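Local atomic coordinates of enoyl-CoA hydratase (Bacillus halodurans, PDB entry 3LKE), a protein that probably adds water across the double bond of 2-enoyl-CoA thioesters, as other hydratases of the crotonase family do. Residues 81-86 and 237-242; 105-110 and 125-130; 131-136 and 171-176; 141-146 and 245-250. All coordinates share one frame; numbering follows the deposited sequence.

In the fold
The four contacts fall into two touching pairs. Interactions 1 and 4, with centres about 11 Å apart, pack the C-terminal helices against helix 81-98 and the loop after helix 138-141; both also touch the second subunit. They meet where Phe242 CE1 lies 3.6 Å from Ile143 CG2. The centres of interactions 2 and 3 are also about 11 Å apart. Strand 125-129 is followed by strand 133-135 of a second, smaller sheet, and Arg130 NH1 forms a salt bridge with Glu175 OE2 at 2.6 Å. Interactions 1 and 2 lie on opposite sides of the chain's centre, about 29 Å between centres. A glycerol, probably from the crystallisation liquor, sits about 5 Å from the Arg126 side chain.

Interaction 1. Residues 81-86 and 237-242; sequences VRLREV and ELVALF
Leu83 makes the central apolar contact through one methyl. Its CD2 rests 3.7 Å from Phe242 CB and is equally close to CG of the Phe242 ring, which it meets obliquely. The same methyl lies 4.0 Å from Val239 CG2. CG of Leu83 is anti to the backbone N (chi1 -172°), which carries the branch across to the other helix. Arg84 supplies the second contact. Its chain is extended from CG to NE and crosses Val239 at about a right angle. Val239 CG2 sits 4.0 Å above the guanidinium plane, over its centre. Val239 CG1 is 3.7 Å from Arg84 NH2. This is apolar packing against the flat of a charged group.

The motif is a roughly antiparallel helix pair. The short segments 81-86 and 237-241 run at 155° to each other, and their axes approach to 10.5 Å. The pair joins helix 81-98 to the C-terminal helical part of this crotonase-like chain.

Further out, a salt bridge from Arg84 NH1 to Glu236 OE2 helps hold the guanidinium over Val239. An alanine in place of Arg84 would probably leave Val239 less covered and Glu236 without this partner. Phe242 is backed by Leu71, Cys74 and Ala75 of helix 68-76. On the 237-242 side, Glu237 OE2 forms a salt bridge with Lys217 NZ of the second subunit.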
# COMPACT_ATOMS: atom_id res chain seq x y z
N VAL A 81 -4.62 -34.91 8.55
CA VAL A 81 -5.40 -35.10 7.33
C VAL A 81 -6.69 -34.28 7.31
O VAL A 81 -7.06 -33.70 6.29
CB VAL A 81 -5.72 -36.59 7.09
CG1 VAL A 81 -6.73 -36.76 5.97
CG2 VAL A 81 -4.44 -37.36 6.78
N ARG A 82 -7.39 -34.25 8.44
CA ARG A 82 -8.65 -33.52 8.54
C ARG A 82 -8.40 -32.02 8.41
O ARG A 82 -9.10 -31.34 7.68
CB ARG A 82 -9.33 -33.81 9.88
CG ARG A 82 -9.51 -35.28 10.18
CD ARG A 82 -10.74 -35.86 9.49
NE ARG A 82 -11.98 -35.35 10.06
CZ ARG A 82 -12.37 -35.54 11.31
NH1 ARG A 82 -11.60 -36.23 12.15
NH2 ARG A 82 -13.52 -35.03 11.74
N LEU A 83 -7.39 -31.52 9.12
CA LEU A 83 -7.04 -30.11 9.05
C LEU A 83 -6.70 -29.70 7.61
O LEU A 83 -7.24 -28.72 7.10
CB LEU A 83 -5.88 -29.78 10.00
CG LEU A 83 -5.51 -28.30 10.17
CD1 LEU A 83 -6.77 -27.44 10.34
CD2 LEU A 83 -4.57 -28.11 11.35
N ARG A 84 -5.82 -30.45 6.96
CA ARG A 84 -5.40 -30.11 5.61
C ARG A 84 -6.57 -30.15 4.63
O ARG A 84 -6.65 -29.32 3.71
CB ARG A 84 -4.24 -30.99 5.14
CG ARG A 84 -2.93 -30.72 5.88
CD ARG A 84 -1.79 -31.61 5.40
NE ARG A 84 -0.55 -31.33 6.12
CZ ARG A 84 0.32 -30.38 5.76
NH1 ARG A 84 0.08 -29.61 4.70
NH2 ARG A 84 1.42 -30.19 6.48
N GLU A 85 -7.47 -31.10 4.84
CA GLU A 85 -8.65 -31.23 3.99
C GLU A 85 -9.52 -29.97 4.02
O GLU A 85 -9.91 -29.45 2.97
CB GLU A 85 -9.47 -32.46 4.39
CG GLU A 85 -10.83 -32.56 3.72
CD GLU A 85 -11.58 -33.82 4.12
OE1 GLU A 85 -10.92 -34.82 4.49
OE2 GLU A 85 -12.83 -33.81 4.08
N VAL A 86 -9.82 -29.48 5.22
CA VAL A 86 -10.71 -28.33 5.35
C VAL A 86 -10.02 -27.04 4.91
O VAL A 86 -10.63 -26.19 4.26
CB VAL A 86 -11.29 -28.18 6.78
CG1 VAL A 86 -10.20 -27.95 7.79
CG2 VAL A 86 -12.32 -27.05 6.83
N GLU A 237 1.95 -23.32 8.36
CA GLU A 237 2.17 -22.74 9.68
C GLU A 237 1.08 -23.17 10.66
O GLU A 237 1.36 -23.43 11.82
CB GLU A 237 2.22 -21.20 9.63
CG GLU A 237 3.37 -20.62 8.80
CD GLU A 237 4.76 -20.95 9.35
OE1 GLU A 237 4.90 -21.20 10.57
OE2 GLU A 237 5.71 -20.93 8.55
N LEU A 238 -0.16 -23.21 10.20
CA LEU A 238 -1.26 -23.57 11.09
C LEU A 238 -1.18 -25.05 11.47
O LEU A 238 -1.44 -25.42 12.60
CB LEU A 238 -2.61 -23.27 10.43
CG LEU A 238 -3.79 -23.30 11.41
CD1 LEU A 238 -3.62 -22.23 12.48
CD2 LEU A 238 -5.12 -23.11 10.68
N VAL A 239 -0.81 -25.89 10.51
CA VAL A 239 -0.73 -27.33 10.75
C VAL A 239 0.36 -27.61 11.78
O VAL A 239 0.20 -28.47 12.66
CB VAL A 239 -0.43 -28.11 9.46
CG1 VAL A 239 0.03 -29.55 9.80
CG2 VAL A 239 -1.65 -28.14 8.56
N ALA A 240 1.46 -26.88 11.67
CA ALA A 240 2.58 -27.02 12.59
C ALA A 240 2.17 -26.59 13.99
O ALA A 240 2.57 -27.20 14.97
CB ALA A 240 3.78 -26.21 12.10
N LEU A 241 1.35 -25.55 14.10
CA LEU A 241 0.94 -25.08 15.42
C LEU A 241 -0.08 -26.03 16.06
O LEU A 241 -0.12 -26.18 17.28
CB LEU A 241 0.36 -23.66 15.32
CG LEU A 241 1.38 -22.53 15.20
CD1 LEU A 241 0.71 -21.25 14.70
CD2 LEU A 241 2.08 -22.30 16.55
N PHE A 242 -0.91 -26.67 15.24
CA PHE A 242 -1.94 -27.57 15.77
C PHE A 242 -1.36 -28.89 16.29
O PHE A 242 -2.07 -29.71 16.86
CB PHE A 242 -3.03 -27.83 14.72
CG PHE A 242 -4.21 -26.91 14.85
CD1 PHE A 242 -4.08 -25.56 14.56
CD2 PHE A 242 -5.44 -27.40 15.27
CE1 PHE A 242 -5.16 -24.71 14.69
CE2 PHE A 242 -6.53 -26.55 15.41
CZ PHE A 242 -6.39 -25.20 15.11

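Interaction 2. Residues 105-110 and 125-130; sequences VALING and RRIALR
Strands 103-108 and 125-129 are parallel neighbours in the main sheet of the crotonase core. Their short segments run at 15° to each other. Four backbone hydrogen bonds join them. Ala106 N donates to Arg125 O at 3.0 Å, and Ile127 N donates to Ala106 O at 2.9 Å, nearly along the C=O axis. Ile108 N donates to Ile127 O at 2.8 Å, and Leu129 N to Ile108 O at 2.9 Å.

Leu129 reaches past the end of this pairing. Its CB lies 3.5 Å from Asn109 O. CG is anti to the carbonyl carbon (chi1 -71°) and passes 3.9 Å from Asn109 CA. At the tip, CD1 comes 3.5 Å from Asn109 O and 3.8 Å from Asn109 CB. The leucine therefore lies along the start of the loop that leaves strand 103-108. The Asn109 amide turns elsewhere, with ND2 hydrogen-bonded to His58 O.

Val105, Leu107, Ile127 and Arg125, which is salt-bridged to Glu185, share one face of the sheet, where helix 190-205 packs. Ala106, Ile108, Arg126 and Ala128 lie on the other, with Ala128 CB against Ile108 CB. Arg126 NH1 forms a salt bridge with Glu160 OE2 of the third subunit. All ten touching residues are buried. The four hydrogen bonds thus satisfy polar groups with little access to water, while aliphatic side chains supply the apolar packing.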
# COMPACT_ATOMS: atom_id res chain seq x y z
N VAL A 105 -19.49 -9.09 -4.25
CA VAL A 105 -19.92 -8.28 -3.13
C VAL A 105 -20.34 -9.18 -1.97
O VAL A 105 -21.10 -10.12 -2.18
CB VAL A 105 -21.12 -7.40 -3.53
CG1 VAL A 105 -21.56 -6.51 -2.37
CG2 VAL A 105 -20.78 -6.57 -4.76
N ALA A 106 -19.87 -8.87 -0.77
CA ALA A 106 -20.31 -9.58 0.43
C ALA A 106 -21.21 -8.69 1.27
O ALA A 106 -20.89 -7.53 1.52
CB ALA A 106 -19.10 -10.06 1.25
N LEU A 107 -22.35 -9.23 1.68
CA LEU A 107 -23.28 -8.46 2.50
C LEU A 107 -23.20 -9.00 3.92
O LEU A 107 -23.66 -10.12 4.18
CB LEU A 107 -24.71 -8.58 1.96
CG LEU A 107 -24.85 -8.26 0.47
CD1 LEU A 107 -26.30 -8.42 0.00
CD2 LEU A 107 -24.37 -6.84 0.22
N ILE A 108 -22.61 -8.22 4.82
CA ILE A 108 -22.41 -8.66 6.20
C ILE A 108 -23.54 -8.14 7.06
O ILE A 108 -23.53 -6.98 7.47
CB ILE A 108 -21.08 -8.14 6.79
CG1 ILE A 108 -19.92 -8.32 5.80
CG2 ILE A 108 -20.80 -8.82 8.12
CD1 ILE A 108 -19.67 -9.78 5.40
N ASN A 109 -24.51 -9.00 7.35
CA ASN A 109 -25.73 -8.58 8.03
C ASN A 109 -25.62 -8.61 9.55
O ASN A 109 -26.09 -7.71 10.23
CB ASN A 109 -26.93 -9.40 7.56
CG ASN A 109 -26.77 -10.88 7.86
OD1 ASN A 109 -25.73 -11.47 7.57
ND2 ASN A 109 -27.79 -11.49 8.42
N GLY A 110 -25.00 -9.66 10.08
CA GLY A 110 -24.82 -9.81 11.51
C GLY A 110 -23.36 -10.10 11.81
O GLY A 110 -22.48 -9.71 11.04
N ARG A 125 -16.17 -5.65 -2.94
CA ARG A 125 -16.77 -4.69 -2.02
C ARG A 125 -17.45 -5.47 -0.91
O ARG A 125 -18.01 -6.53 -1.14
CB ARG A 125 -17.78 -3.78 -2.76
CG ARG A 125 -18.26 -2.59 -1.94
CD ARG A 125 -19.01 -1.57 -2.83
NE ARG A 125 -19.23 -0.29 -2.15
CZ ARG A 125 -18.33 0.67 -2.04
NH1 ARG A 125 -17.10 0.50 -2.53
NH2 ARG A 125 -18.64 1.81 -1.42
N ARG A 126 -17.32 -4.96 0.31
CA ARG A 126 -17.97 -5.53 1.47
C ARG A 126 -18.87 -4.47 2.06
O ARG A 126 -18.40 -3.38 2.39
CB ARG A 126 -16.92 -5.95 2.50
CG ARG A 126 -16.12 -7.20 2.14
CD ARG A 126 -14.92 -6.91 1.24
NE ARG A 126 -13.91 -6.11 1.93
CZ ARG A 126 -12.80 -5.63 1.37
NH1 ARG A 126 -12.53 -5.88 0.10
NH2 ARG A 126 -11.95 -4.92 2.08
N ILE A 127 -20.15 -4.77 2.20
CA ILE A 127 -21.12 -3.82 2.76
C ILE A 127 -21.73 -4.46 4.00
O ILE A 127 -22.16 -5.62 3.94
CB ILE A 127 -22.26 -3.54 1.76
CG1 ILE A 127 -21.69 -2.95 0.46
CG2 ILE A 127 -23.29 -2.59 2.37
CD1 ILE A 127 -22.72 -2.90 -0.69
N ALA A 128 -21.76 -3.73 5.10
CA ALA A 128 -22.28 -4.28 6.35
C ALA A 128 -23.51 -3.53 6.85
O ALA A 128 -23.66 -2.32 6.63
CB ALA A 128 -21.20 -4.25 7.43
N LEU A 129 -24.39 -4.24 7.55
CA LEU A 129 -25.41 -3.56 8.35
C LEU A 129 -24.72 -2.91 9.55
O LEU A 129 -23.71 -3.41 10.04
CB LEU A 129 -26.50 -4.54 8.80
CG LEU A 129 -27.44 -5.06 7.70
CD1 LEU A 129 -28.50 -5.99 8.28
CD2 LEU A 129 -28.08 -3.89 6.97
N ARG A 130 -25.27 -1.79 10.03
CA ARG A 130 -24.74 -1.11 11.21
C ARG A 130 -24.50 -2.05 12.39
O ARG A 130 -23.53 -1.88 13.15
CB ARG A 130 -25.68 0.03 11.63
CG ARG A 130 -25.29 0.74 12.92
CD ARG A 130 -24.22 1.79 12.68
NE ARG A 130 -24.58 2.66 11.57
CZ ARG A 130 -23.77 3.57 11.04
NH1 ARG A 130 -22.55 3.73 11.52
NH2 ARG A 130 -24.18 4.32 10.02

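Interaction 3. Residues 131-136 and 171-176; sequences RAKFLE and LFTSEE
The ring of Phe172 carries Phe134 CB on one face in a CH-pi contact, 3.4 Å above its plane and offset toward the rim. Glu136 CG comes to its edge. The Phe134 ring has Phe172 O and Ser174 N at its edge, in plane. The two rings are tilted by only 22° but slid apart, with centroids 5.6 Å apart, so they barely overlap. Phe172 CG sits between the backbone N and the carbonyl carbon (chi1 59°), which brings its ring against Phe134 CB.

The two phenylalanines form an antiparallel hydrogen-bonded pair. Phe172 N donates to Phe134 O at 2.8 Å, and Phe134 N to Phe172 O at 3.0 Å in a more bent bond. Beside them one water donates to Ala132 O at 2.7 Å and accepts from Lys133 NZ and Ser174 N. Thr173 OG1 caps the next helix by accepting from Glu176 N at 3.1 Å.

Strand 133-135 is the middle one of a small three-stranded sheet, hydrogen-bonded on one side to strand 111-113 and on the other to the weakly bonded strand 172-173. Phe117 meets Phe134 edge-to-face. Leu165 of helix 159-168 packs on Phe172, and Ala177 of helix 174-180 touches both phenylalanine side chains.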
# COMPACT_ATOMS: atom_id res chain seq x y z
N ARG A 131 -25.37 -3.04 12.56
CA ARG A 131 -25.32 -3.89 13.75
C ARG A 131 -24.28 -5.00 13.65
O ARG A 131 -24.05 -5.72 14.62
CB ARG A 131 -26.69 -4.49 14.05
CG ARG A 131 -27.25 -5.35 12.94
CD ARG A 131 -28.60 -5.95 13.34
NE ARG A 131 -29.18 -6.69 12.22
CZ ARG A 131 -28.97 -7.98 12.00
NH1 ARG A 131 -28.20 -8.68 12.82
NH2 ARG A 131 -29.53 -8.58 10.95
N ALA A 132 -23.66 -5.15 12.49
CA ALA A 132 -22.62 -6.16 12.31
C ALA A 132 -21.48 -5.96 13.31
O ALA A 132 -21.05 -4.84 13.56
CB ALA A 132 -22.09 -6.12 10.89
N LYS A 133 -20.99 -7.07 13.85
CA LYS A 133 -19.84 -7.07 14.76
C LYS A 133 -18.78 -8.01 14.19
O LYS A 133 -19.11 -8.95 13.47
CB LYS A 133 -20.25 -7.53 16.16
CG LYS A 133 -21.03 -6.50 16.97
CD LYS A 133 -20.13 -5.39 17.48
CE LYS A 133 -20.84 -4.51 18.51
NZ LYS A 133 -22.02 -3.81 17.92
N PHE A 134 -17.53 -7.76 14.56
CA PHE A 134 -16.38 -8.42 13.95
C PHE A 134 -15.38 -8.81 15.03
O PHE A 134 -15.29 -8.16 16.06
CB PHE A 134 -15.70 -7.46 12.96
CG PHE A 134 -16.62 -6.97 11.88
CD1 PHE A 134 -16.70 -7.64 10.67
CD2 PHE A 134 -17.40 -5.84 12.07
CE1 PHE A 134 -17.53 -7.20 9.66
CE2 PHE A 134 -18.24 -5.39 11.07
CZ PHE A 134 -18.31 -6.08 9.86
N LEU A 135 -14.62 -9.87 14.77
CA LEU A 135 -13.65 -10.38 15.73
C LEU A 135 -12.49 -11.09 15.03
O LEU A 135 -12.70 -11.87 14.12
CB LEU A 135 -14.34 -11.33 16.72
CG LEU A 135 -13.48 -11.96 17.83
CD1 LEU A 135 -12.97 -10.89 18.78
CD2 LEU A 135 -14.30 -13.01 18.59
N GLU A 136 -11.26 -10.80 15.47
CA GLU A 136 -10.07 -11.51 15.03
C GLU A 136 -9.39 -12.01 16.30
O GLU A 136 -8.79 -11.23 17.03
CB GLU A 136 -9.13 -10.57 14.29
CG GLU A 136 -9.81 -9.82 13.16
CD GLU A 136 -10.00 -10.67 11.93
OE1 GLU A 136 -9.59 -11.86 11.95
OE2 GLU A 136 -10.55 -10.16 10.93
N LEU A 171 -13.97 -7.56 20.10
CA LEU A 171 -15.13 -7.43 19.23
C LEU A 171 -15.19 -5.97 18.78
O LEU A 171 -15.16 -5.07 19.62
CB LEU A 171 -16.42 -7.78 19.98
CG LEU A 171 -16.94 -9.21 19.83
CD1 LEU A 171 -17.88 -9.55 20.98
CD2 LEU A 171 -17.62 -9.40 18.47
N PHE A 172 -15.22 -5.73 17.48
CA PHE A 172 -15.26 -4.35 17.01
C PHE A 172 -16.45 -4.08 16.10
O PHE A 172 -17.02 -4.99 15.51
CB PHE A 172 -13.93 -3.89 16.40
CG PHE A 172 -13.46 -4.70 15.20
CD1 PHE A 172 -12.71 -5.85 15.38
CD2 PHE A 172 -13.73 -4.27 13.91
CE1 PHE A 172 -12.26 -6.58 14.29
CE2 PHE A 172 -13.28 -4.99 12.81
CZ PHE A 172 -12.54 -6.15 13.00
N THR A 173 -16.81 -2.81 16.00
CA THR A 173 -18.05 -2.41 15.36
C THR A 173 -17.89 -2.24 13.86
O THR A 173 -16.78 -2.15 13.34
CB THR A 173 -18.53 -1.05 15.90
OG1 THR A 173 -17.55 -0.06 15.59
CG2 THR A 173 -18.74 -1.12 17.40
N SER A 174 -19.03 -2.15 13.18
CA SER A 174 -19.05 -1.81 11.77
C SER A 174 -18.36 -0.47 11.53
O SER A 174 -17.67 -0.28 10.53
CB SER A 174 -20.50 -1.78 11.27
OG SER A 174 -21.28 -0.90 12.06
N GLU A 175 -18.56 0.48 12.44
CA GLU A 175 -17.93 1.79 12.29
C GLU A 175 -16.41 1.63 12.26
O GLU A 175 -15.73 2.25 11.44
CB GLU A 175 -18.34 2.74 13.42
CG GLU A 175 -19.55 3.59 13.10
CD GLU A 175 -19.31 4.53 11.92
OE1 GLU A 175 -18.25 5.19 11.89
OE2 GLU A 175 -20.18 4.62 11.03
N GLU A 176 -15.89 0.80 13.16
CA GLU A 176 -14.44 0.56 13.22
C GLU A 176 -13.98 -0.18 11.97
O GLU A 176 -12.92 0.13 11.41
CB GLU A 176 -14.05 -0.21 14.48
CG GLU A 176 -12.55 -0.54 14.61
CD GLU A 176 -11.67 0.68 14.84
OE1 GLU A 176 -12.19 1.82 14.88
OE2 GLU A 176 -10.43 0.50 14.98
O HOH W 1 -21.47 -2.70 15.22

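Interaction 4. Residues 141-146 and 245-250; sequences MGISPD and TEIKKR
This is a buried loop-against-helix contact. The turn that follows helix 138-141 lies against helix 245-253, near the C-terminus and beside the second subunit. Mostly backbone atoms of the turn meet side chains of the helix.

Ile247 CD1 sits 3.3 Å from Gly142 O, a buried oxygen with no polar partner in the model. Ile247 CG1 lies 4.0 Å from Ile143 CG2, and the two isoleucines cross at about a right angle. Arg250 lays its aliphatic part on the end of helix 138-141 and the glycine after it, with CD 3.4 Å from Met141 O and 3.9 Å from Gly142 CA. A CB at Gly142 would come 2.7 Å from Arg250 CD, so the lack of a side chain lets the arginine pass.

NE of the extended Arg250 chain donates to Glu246 OE2 at 2.7 Å in a salt bridge one helical turn back. Glu246 OE2 accepts with its anti lone pair and lies 16° out of the guanidinium plane. NH1 donates hydrogen bonds to Lys140 O and to Glu206 O of the second subunit. An alanine at Arg250 would probably loosen the loop and the subunit boundary, because the salt bridge and the hydrogen bonds to these carbonyls would go.

Gly142 (phi 77°) is the C-prime residue of the Schellman motif that ends helix 138-141, with Ile143 N hydrogen-bonded to Phe138 O and Gly142 N to His139 O.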
# COMPACT_ATOMS: atom_id res chain seq x y z
N MET A 141 -6.11 -17.39 20.87
CA MET A 141 -6.23 -18.80 20.49
C MET A 141 -4.85 -19.47 20.38
O MET A 141 -4.71 -20.69 20.47
CB MET A 141 -7.02 -18.97 19.17
CG MET A 141 -8.44 -18.36 19.16
SD MET A 141 -9.20 -18.27 17.49
CE MET A 141 -9.35 -20.00 17.15
N GLY A 142 -3.81 -18.66 20.18
CA GLY A 142 -2.47 -19.21 20.01
C GLY A 142 -2.26 -19.79 18.62
O GLY A 142 -1.42 -20.66 18.42
N ILE A 143 -3.02 -19.30 17.64
CA ILE A 143 -2.81 -19.73 16.26
C ILE A 143 -2.42 -18.58 15.34
O ILE A 143 -2.51 -17.41 15.71
CB ILE A 143 -4.02 -20.45 15.70
CG1 ILE A 143 -5.23 -19.52 15.69
CG2 ILE A 143 -4.31 -21.71 16.53
CD1 ILE A 143 -6.37 -20.04 14.85
N SER A 144 -1.98 -18.93 14.13
CA SER A 144 -1.62 -17.93 13.12
C SER A 144 -2.82 -17.64 12.24
O SER A 144 -3.77 -18.42 12.20
CB SER A 144 -0.46 -18.43 12.27
OG SER A 144 -0.64 -19.80 11.93
N PRO A 145 -2.80 -16.51 11.52
CA PRO A 145 -3.97 -16.18 10.70
C PRO A 145 -4.03 -17.09 9.49
O PRO A 145 -2.99 -17.42 8.91
CB PRO A 145 -3.69 -14.75 10.23
CG PRO A 145 -2.55 -14.26 11.08
CD PRO A 145 -1.77 -15.46 11.48
N ASP A 146 -5.24 -17.49 9.12
CA ASP A 146 -5.42 -18.35 7.96
C ASP A 146 -6.55 -17.84 7.07
O ASP A 146 -7.05 -16.72 7.26
CB ASP A 146 -5.70 -19.78 8.43
CG ASP A 146 -7.04 -19.91 9.13
OD1 ASP A 146 -7.65 -18.86 9.45
OD2 ASP A 146 -7.48 -21.05 9.38
N THR A 245 0.98 -28.83 21.93
CA THR A 245 -0.02 -29.04 22.98
C THR A 245 -0.68 -27.75 23.48
O THR A 245 -1.80 -27.78 23.99
CB THR A 245 0.57 -29.80 24.19
OG1 THR A 245 1.58 -29.01 24.82
CG2 THR A 245 1.17 -31.12 23.74
N GLU A 246 0.01 -26.62 23.34
CA GLU A 246 -0.53 -25.34 23.80
C GLU A 246 -1.84 -24.98 23.09
O GLU A 246 -2.74 -24.39 23.69
CB GLU A 246 0.49 -24.21 23.59
CG GLU A 246 0.00 -22.84 24.01
CD GLU A 246 -0.14 -22.69 25.52
OE1 GLU A 246 0.43 -23.52 26.25
OE2 GLU A 246 -0.82 -21.75 25.96
N ILE A 247 -1.93 -25.34 21.81
CA ILE A 247 -3.10 -25.00 21.01
C ILE A 247 -4.31 -25.82 21.47
O ILE A 247 -5.40 -25.28 21.66
CB ILE A 247 -2.83 -25.22 19.50
CG1 ILE A 247 -2.05 -24.04 18.89
CG2 ILE A 247 -4.13 -25.37 18.74
CD1 ILE A 247 -0.71 -23.72 19.54
N LYS A 248 -4.10 -27.11 21.68
CA LYS A 248 -5.16 -27.96 22.22
C LYS A 248 -5.61 -27.40 23.57
O LYS A 248 -6.81 -27.24 23.82
CB LYS A 248 -4.67 -29.40 22.38
CG LYS A 248 -5.70 -30.38 22.95
CD LYS A 248 -5.09 -31.77 23.05
CE LYS A 248 -6.07 -32.79 23.60
NZ LYS A 248 -7.22 -33.02 22.69
N LYS A 249 -4.65 -27.10 24.43
CA LYS A 249 -4.94 -26.56 25.75
C LYS A 249 -5.75 -25.28 25.65
O LYS A 249 -6.72 -25.09 26.39
CB LYS A 249 -3.64 -26.31 26.53
CG LYS A 249 -3.85 -25.77 27.93
CD LYS A 249 -2.55 -25.26 28.52
CE LYS A 249 -2.68 -25.02 30.02
NZ LYS A 249 -3.91 -24.26 30.35
N ARG A 250 -5.36 -24.40 24.73
CA ARG A 250 -6.03 -23.11 24.60
C ARG A 250 -7.45 -23.28 24.07
O ARG A 250 -8.39 -22.70 24.62
CB ARG A 250 -5.23 -22.16 23.71
CG ARG A 250 -4.09 -21.48 24.45
CD ARG A 250 -3.20 -20.62 23.54
NE ARG A 250 -2.07 -20.09 24.29
CZ ARG A 250 -1.82 -18.80 24.50
NH1 ARG A 250 -2.61 -17.86 23.99
NH2 ARG A 250 -0.77 -18.44 25.22